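Reticulocyte binding protein (Streptococcus agalactiae COH1, PDB 3FAW) probably hydrolyses alpha-1,6 glucosidic linkages of pullulan and related branched glucans as a cell-wall-attached pullulanase of group B Streptococcus. Local coordinates at residues 40-51 against 116-127. Numbering follows the deposited sequence.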
ATOM      1  N   LEU A  40      28.847   4.864  34.155  1.00 21.96           N
ATOM      2  CA  LEU A  40      27.479   4.427  33.859  1.00 22.17           C
ATOM      3  C   LEU A  40      26.804   5.374  32.855  1.00 22.23           C
ATOM      4  O   LEU A  40      26.864   6.596  33.017  1.00 22.53           O
ATOM      5  CB  LEU A  40      26.671   4.373  35.163  1.00 21.93           C
ATOM      6  CG  LEU A  40      25.233   3.845  35.155  1.00 23.05           C
ATOM      7  CD1 LEU A  40      25.181   2.365  34.782  1.00 20.08           C
ATOM      8  CD2 LEU A  40      24.598   4.076  36.526  1.00 21.96           C
ATOM      9  N   LYS A  41      26.164   4.804  31.832  1.00 21.54           N
ATOM     10  CA  LYS A  41      25.524   5.579  30.761  1.00 21.97           C
ATOM     11  C   LYS A  41      23.996   5.578  30.878  1.00 22.68           C
ATOM     12  O   LYS A  41      23.357   6.633  30.867  1.00 22.17           O
ATOM     13  CB  LYS A  41      25.920   5.020  29.390  1.00 21.88           C
ATOM     14  CG  LYS A  41      27.388   5.191  29.038  1.00 23.34           C
ATOM     15  CD  LYS A  41      27.732   4.523  27.703  1.00 24.36           C
ATOM     16  CE  LYS A  41      27.319   5.365  26.504  1.00 26.45           C
ATOM     17  NZ  LYS A  41      28.220   6.537  26.295  1.00 29.32           N
ATOM     18  N   ASP A  42      23.421   4.381  30.966  1.00 22.27           N
ATOM     19  CA  ASP A  42      21.973   4.215  31.067  1.00 22.41           C
ATOM     20  C   ASP A  42      21.630   2.838  31.636  1.00 21.37           C
ATOM     21  O   ASP A  42      22.521   2.046  31.952  1.00 20.86           O
ATOM     22  CB  ASP A  42      21.316   4.422  29.697  1.00 22.95           C
ATOM     23  CG  ASP A  42      21.877   3.495  28.629  1.00 25.81           C
ATOM     24  OD1 ASP A  42      21.523   2.295  28.627  1.00 26.90           O
ATOM     25  OD2 ASP A  42      22.668   3.973  27.784  1.00 28.49           O
ATOM     26  N   ALA A  43      20.336   2.566  31.775  1.00 21.31           N
ATOM     27  CA  ALA A  43      19.875   1.293  32.317  1.00 20.42           C
ATOM     28  C   ALA A  43      18.435   0.999  31.911  1.00 20.23           C
ATOM     29  O   ALA A  43      17.623   1.917  31.751  1.00 20.30           O
ATOM     30  CB  ALA A  43      20.003   1.291  33.830  1.00 20.14           C
ATOM     31  N   GLN A  44      18.136  -0.287  31.741  1.00 19.04           N
ATOM     32  CA  GLN A  44      16.790  -0.741  31.411  1.00 19.46           C
ATOM     33  C   GLN A  44      16.408  -1.951  32.258  1.00 18.99           C
ATOM     34  O   GLN A  44      17.245  -2.826  32.511  1.00 18.62           O
ATOM     35  CB  GLN A  44      16.681  -1.108  29.926  1.00 19.71           C
ATOM     36  CG  GLN A  44      17.039   0.019  28.956  1.00 22.15           C
ATOM     37  CD  GLN A  44      18.544   0.184  28.743  1.00 26.32           C
ATOM     38  OE1 GLN A  44      19.295  -0.791  28.757  1.00 25.41           O
ATOM     39  NE2 GLN A  44      18.983   1.425  28.533  1.00 25.97           N
ATOM     40  N   GLN A  45      15.151  -1.992  32.701  1.00 18.49           N
ATOM     41  CA  GLN A  45      14.600  -3.182  33.352  1.00 18.08           C
ATOM     42  C   GLN A  45      13.940  -4.086  32.305  1.00 18.74           C
ATOM     43  O   GLN A  45      13.026  -3.659  31.590  1.00 18.82           O
ATOM     44  CB  GLN A  45      13.597  -2.814  34.450  1.00 18.64           C
ATOM     45  CG  GLN A  45      13.163  -4.024  35.292  1.00 17.59           C
ATOM     46  CD  GLN A  45      12.347  -3.662  36.518  1.00 16.70           C
ATOM     47  OE1 GLN A  45      12.194  -2.490  36.860  1.00 17.34           O
ATOM     48  NE2 GLN A  45      11.812  -4.679  37.189  1.00 14.06           N
ATOM     49  N   THR A  46      14.407  -5.335  32.243  1.00 18.10           N
ATOM     50  CA  THR A  46      14.023  -6.290  31.205  1.00 16.75           C
ATOM     51  C   THR A  46      13.081  -7.389  31.709  1.00 16.05           C
ATOM     52  O   THR A  46      12.384  -8.022  30.915  1.00 15.46           O
ATOM     53  CB  THR A  46      15.277  -6.952  30.604  1.00 18.12           C
ATOM     54  OG1 THR A  46      15.974  -7.678  31.628  1.00 19.67           O
ATOM     55  CG2 THR A  46      16.209  -5.892  30.011  1.00 15.44           C
ATOM     56  N   ASP A  47      13.077  -7.631  33.018  1.00 15.39           N
ATOM     57  CA  ASP A  47      12.082  -8.511  33.644  1.00 15.11           C
ATOM     58  C   ASP A  47      11.957  -8.196  35.143  1.00 13.84           C
ATOM     59  O   ASP A  47      12.559  -7.238  35.629  1.00 12.07           O
ATOM     60  CB  ASP A  47      12.394  -9.999  33.374  1.00 16.06           C
ATOM     61  CG  ASP A  47      13.668 -10.483  34.050  1.00 18.02           C
ATOM     62  OD1 ASP A  47      14.073  -9.917  35.085  1.00 23.84           O
ATOM     63  OD2 ASP A  47      14.257 -11.458  33.546  1.00 21.47           O
ATOM     64  N   LEU A  48      11.183  -8.997  35.870  1.00 13.10           N
ATOM     65  CA  LEU A  48      10.909  -8.720  37.280  1.00 14.42           C
ATOM     66  C   LEU A  48      12.173  -8.675  38.140  1.00 16.46           C
ATOM     67  O   LEU A  48      12.248  -7.890  39.088  1.00 17.43           O
ATOM     68  CB  LEU A  48       9.910  -9.736  37.854  1.00 14.60           C
ATOM     69  CG  LEU A  48       8.468  -9.642  37.336  1.00 14.71           C
ATOM     70  CD1 LEU A  48       7.583 -10.710  37.985  1.00 15.25           C
ATOM     71  CD2 LEU A  48       7.877  -8.254  37.572  1.00 13.10           C
ATOM     72  N   THR A  49      13.165  -9.498  37.796  1.00 17.63           N
ATOM     73  CA  THR A  49      14.371  -9.644  38.612  1.00 17.72           C
ATOM     74  C   THR A  49      15.679  -9.302  37.881  1.00 18.34           C
ATOM     75  O   THR A  49      16.742  -9.797  38.260  1.00 19.04           O
ATOM     76  CB  THR A  49      14.472 -11.084  39.170  1.00 18.05           C
ATOM     77  OG1 THR A  49      14.606 -12.013  38.089  1.00 17.45           O
ATOM     78  CG2 THR A  49      13.231 -11.437  40.001  1.00 17.23           C
ATOM     79  N   SER A  50      15.616  -8.457  36.852  1.00 18.84           N
ATOM     80  CA  SER A  50      16.813  -8.157  36.051  1.00 20.95           C
ATOM     81  C   SER A  50      16.847  -6.740  35.466  1.00 21.70           C
ATOM     82  O   SER A  50      15.865  -6.273  34.877  1.00 22.25           O
ATOM     83  CB  SER A  50      16.970  -9.185  34.923  1.00 21.05           C
ATOM     84  OG  SER A  50      18.270  -9.122  34.357  1.00 23.30           O
ATOM     85  N   ILE A  51      17.994  -6.077  35.633  1.00 21.42           N
ATOM     86  CA  ILE A  51      18.246  -4.756  35.055  1.00 22.84           C
ATOM     87  C   ILE A  51      19.593  -4.734  34.326  1.00 21.98           C
ATOM     88  O   ILE A  51      20.616  -5.094  34.902  1.00 22.14           O
ATOM     89  CB  ILE A  51      18.245  -3.654  36.140  1.00 23.36           C
ATOM     90  CG1 ILE A  51      16.827  -3.445  36.683  1.00 24.49           C
ATOM     91  CG2 ILE A  51      18.803  -2.335  35.584  1.00 24.03           C
ATOM     92  CD1 ILE A  51      16.729  -2.373  37.752  1.00 24.21           C
ATOM     93  N   VAL A 116      21.404   7.260  37.011  1.00 24.29           N
ATOM     94  CA  VAL A 116      20.462   7.117  35.903  1.00 23.04           C
ATOM     95  C   VAL A 116      19.196   6.380  36.347  1.00 22.53           C
ATOM     96  O   VAL A 116      19.250   5.488  37.194  1.00 21.06           O
ATOM     97  CB  VAL A 116      21.103   6.389  34.694  1.00 22.78           C
ATOM     98  CG1 VAL A 116      22.421   7.053  34.311  1.00 22.30           C
ATOM     99  CG2 VAL A 116      21.310   4.904  34.986  1.00 23.33           C
ATOM    100  N   THR A 117      18.060   6.769  35.773  1.00 22.21           N
ATOM    101  CA  THR A 117      16.775   6.138  36.073  1.00 22.85           C
ATOM    102  C   THR A 117      16.490   5.043  35.044  1.00 22.03           C
ATOM    103  O   THR A 117      16.732   5.227  33.850  1.00 20.83           O
ATOM    104  CB  THR A 117      15.630   7.170  36.075  1.00 23.22           C
ATOM    105  OG1 THR A 117      15.924   8.207  37.022  1.00 24.71           O
ATOM    106  CG2 THR A 117      14.301   6.515  36.448  1.00 24.74           C
ATOM    107  N   THR A 118      15.980   3.907  35.511  1.00 21.46           N
ATOM    108  CA  THR A 118      15.722   2.773  34.626  1.00 21.17           C
ATOM    109  C   THR A 118      14.540   3.052  33.700  1.00 20.92           C
ATOM    110  O   THR A 118      13.556   3.681  34.093  1.00 21.56           O
ATOM    111  CB  THR A 118      15.452   1.467  35.406  1.00 21.70           C
ATOM    112  OG1 THR A 118      14.313   1.636  36.260  1.00 19.76           O
ATOM    113  CG2 THR A 118      16.670   1.073  36.243  1.00 21.40           C
ATOM    114  N   ARG A 119      14.675   2.587  32.462  1.00 20.75           N
ATOM    115  CA  ARG A 119      13.628   2.643  31.450  1.00 21.07           C
ATOM    116  C   ARG A 119      13.094   1.228  31.290  1.00 19.18           C
ATOM    117  O   ARG A 119      13.859   0.267  31.342  1.00 18.87           O
ATOM    118  CB  ARG A 119      14.226   3.149  30.124  1.00 21.63           C
ATOM    119  CG  ARG A 119      13.327   3.018  28.893  1.00 24.89           C
ATOM    120  CD  ARG A 119      13.945   3.713  27.680  1.00 25.38           C
ATOM    121  NE  ARG A 119      15.222   3.114  27.280  1.00 27.20           N
ATOM    122  CZ  ARG A 119      15.370   2.130  26.389  1.00 29.46           C
ATOM    123  NH1 ARG A 119      14.321   1.595  25.771  1.00 30.74           N
ATOM    124  NH2 ARG A 119      16.587   1.672  26.110  1.00 29.54           N
ATOM    125  N   GLN A 120      11.788   1.085  31.096  1.00 17.53           N
ATOM    126  CA  GLN A 120      11.209  -0.234  30.850  1.00 16.67           C
ATOM    127  C   GLN A 120      11.378  -0.601  29.380  1.00 15.61           C
ATOM    128  O   GLN A 120      10.970   0.160  28.506  1.00 14.36           O
ATOM    129  CB  GLN A 120       9.730  -0.256  31.234  1.00 17.43           C
ATOM    130  CG  GLN A 120       9.489  -0.166  32.733  1.00 17.46           C
ATOM    131  CD  GLN A 120       8.023  -0.005  33.088  1.00 16.30           C
ATOM    132  OE1 GLN A 120       7.254   0.613  32.351  1.00 15.31           O
ATOM    133  NE2 GLN A 120       7.630  -0.555  34.230  1.00 14.07           N
ATOM    134  N   SER A 121      11.982  -1.760  29.107  1.00 14.53           N
ATOM    135  CA  SER A 121      12.122  -2.242  27.727  1.00 14.01           C
ATOM    136  C   SER A 121      10.735  -2.550  27.176  1.00 13.02           C
ATOM    137  O   SER A 121       9.822  -2.834  27.946  1.00 12.23           O
ATOM    138  CB  SER A 121      13.018  -3.489  27.653  1.00 14.31           C
ATOM    139  OG  SER A 121      12.353  -4.646  28.142  1.00 12.68           O
ATOM    140  N   TRP A 122      10.571  -2.500  25.856  1.00 12.21           N
ATOM    141  CA  TRP A 122       9.264  -2.797  25.263  1.00 12.67           C
ATOM    142  C   TRP A 122       8.798  -4.231  25.563  1.00 12.53           C
ATOM    143  O   TRP A 122       7.604  -4.456  25.761  1.00 14.18           O
ATOM    144  CB  TRP A 122       9.223  -2.479  23.755  1.00 11.70           C
ATOM    145  CG  TRP A 122      10.021  -3.391  22.854  1.00 11.57           C
ATOM    146  CD1 TRP A 122      11.277  -3.159  22.362  1.00 11.65           C
ATOM    147  CD2 TRP A 122       9.604  -4.649  22.308  1.00 11.02           C
ATOM    148  NE1 TRP A 122      11.671  -4.204  21.562  1.00 10.85           N
ATOM    149  CE2 TRP A 122      10.663  -5.130  21.508  1.00  9.57           C
ATOM    150  CE3 TRP A 122       8.439  -5.421  22.422  1.00  9.51           C
ATOM    151  CZ2 TRP A 122      10.595  -6.350  20.823  1.00  9.75           C
ATOM    152  CZ3 TRP A 122       8.373  -6.634  21.741  1.00 11.34           C
ATOM    153  CH2 TRP A 122       9.447  -7.086  20.953  1.00 11.31           C
ATOM    154  N   GLU A 123       9.730  -5.184  25.613  1.00 12.77           N
ATOM    155  CA  GLU A 123       9.403  -6.567  25.995  1.00 14.30           C
ATOM    156  C   GLU A 123       8.844  -6.642  27.420  1.00 13.85           C
ATOM    157  O   GLU A 123       7.896  -7.384  27.685  1.00 13.04           O
ATOM    158  CB  GLU A 123      10.632  -7.494  25.902  1.00 13.96           C
ATOM    159  CG  GLU A 123      11.185  -7.704  24.491  1.00 14.77           C
ATOM    160  CD  GLU A 123      12.299  -6.735  24.129  1.00 15.87           C
ATOM    161  OE1 GLU A 123      12.381  -5.641  24.735  1.00 16.87           O
ATOM    162  OE2 GLU A 123      13.092  -7.069  23.229  1.00 15.74           O
ATOM    163  N   PHE A 124       9.452  -5.884  28.329  1.00 13.83           N
ATOM    164  CA  PHE A 124       9.003  -5.809  29.722  1.00 14.20           C
ATOM    165  C   PHE A 124       7.679  -5.039  29.835  1.00 15.08           C
ATOM    166  O   PHE A 124       6.821  -5.398  30.647  1.00 14.75           O
ATOM    167  CB  PHE A 124      10.086  -5.153  30.592  1.00 15.53           C
ATOM    168  CG  PHE A 124       9.807  -5.203  32.083  1.00 15.36           C
ATOM    169  CD1 PHE A 124       9.471  -6.397  32.707  1.00 13.91           C
ATOM    170  CD2 PHE A 124       9.918  -4.055  32.860  1.00 14.71           C
ATOM    171  CE1 PHE A 124       9.227  -6.444  34.080  1.00 14.59           C
ATOM    172  CE2 PHE A 124       9.679  -4.093  34.231  1.00 15.23           C
ATOM    173  CZ  PHE A 124       9.332  -5.291  34.841  1.00 15.23           C
ATOM    174  N   LYS A 125       7.516  -3.991  29.022  1.00 14.28           N
ATOM    175  CA  LYS A 125       6.245  -3.255  28.946  1.00 14.13           C
ATOM    176  C   LYS A 125       5.100  -4.164  28.476  1.00 14.38           C
ATOM    177  O   LYS A 125       3.980  -4.054  28.971  1.00 14.28           O
ATOM    178  CB  LYS A 125       6.360  -2.036  28.020  1.00 14.99           C
ATOM    179  CG  LYS A 125       7.162  -0.878  28.603  1.00 14.87           C
ATOM    180  CD  LYS A 125       7.024   0.394  27.777  1.00 14.47           C
ATOM    181  CE  LYS A 125       7.689   1.573  28.486  1.00 14.03           C
ATOM    182  NZ  LYS A 125       7.702   2.825  27.687  1.00 12.72           N
ATOM    183  N   ASP A 126       5.381  -5.052  27.521  1.00 14.35           N
ATOM    184  CA  ASP A 126       4.403  -6.068  27.099  1.00 14.00           C
ATOM    185  C   ASP A 126       4.118  -7.060  28.228  1.00 14.17           C
ATOM    186  O   ASP A 126       2.964  -7.423  28.462  1.00 15.02           O
ATOM    187  CB  ASP A 126       4.895  -6.850  25.874  1.00 13.41           C
ATOM    188  CG  ASP A 126       4.786  -6.066  24.577  1.00 11.60           C
ATOM    189  OD1 ASP A 126       4.121  -5.009  24.544  1.00  8.44           O
ATOM    190  OD2 ASP A 126       5.369  -6.533  23.572  1.00  9.15           O
ATOM    191  N   GLN A 127       5.166  -7.508  28.916  1.00 15.51           N
ATOM    192  CA  GLN A 127       4.998  -8.428  30.051  1.00 16.51           C
ATOM    193  C   GLN A 127       4.045  -7.838  31.089  1.00 15.60           C
ATOM    194  O   GLN A 127       3.168  -8.539  31.591  1.00 15.94           O
ATOM    195  CB  GLN A 127       6.344  -8.770  30.705  1.00 16.78           C
ATOM    196  CG  GLN A 127       6.242  -9.778  31.871  1.00 19.87           C
ATOM    197  CD  GLN A 127       7.596 -10.205  32.435  1.00 20.70           C
ATOM    198  OE1 GLN A 127       8.593 -10.271  31.716  1.00 22.44           O
ATOM    199  NE2 GLN A 127       7.626 -10.512  33.731  1.00 19.25           N
TER
HETATM  200  O   HOH W   1      18.586   4.927  31.751  1.00 25.94           O
HETATM  201  O   HOH W   2       9.872  -1.052  36.207  1.00 28.27           O
HETATM  202  O   HOH W   3      10.064 -11.817  35.089  1.00 12.57           O
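The side chain of Q45 lies across the ring of F124, beginning with CB, 4.1 Å from CE2. With CG anti to the backbone N (chi1 -171°) and the chain extended beyond it, the side chain passes obliquely above the CE2–CZ rim, with CG and CD both meeting CE2. The amide then lies 26° from the ring plane, and NE2 comes to 3.5 Å from F124 CZ. Both polar ends are satisfied: NE2 donates to D47 O, with the acceptor practically in the amide plane, and to F100 O, while OE1 accepts a hydrogen bond from a water that accepts from Q120 NE2. On that same side the backbone of D47 adds to the cover, its N over the face and its C 3.4 Å from F124 CE1.

Three backbone bonds establish the pairing: R119 N to A43 O, Q45 N to R119 O at 2.9 Å, and S121 N to Q45 O, nearly straight at 176°. Upstream, the strands diverge, and a water accepts from A43 N and donates to T117 O. V116 CG2 packs there on L40 CD2 at 3.7 Å. Beside the pairing, the guanidinium of R119 has Q44 CG over one face, 3.3 Å from NH2, and the two side chains point the same way; Q44 NE2 instead donates to D42 OD1.

S121 OG accepts from F124 N at 3.2 Å, an N-cap that starts helix 122-129 after the strand. Salt bridges from E123 to K497 and from K125 to E405 tie this helix to the rest of the enzyme. The Q44–R119 and Q45–Q120 bridges are parallel, whereas the other neighbouring strand pairs are antiparallel: the first and last strands of a seven-stranded mixed sheet pair here, in what is probably the N2 domain, the first of the fragment.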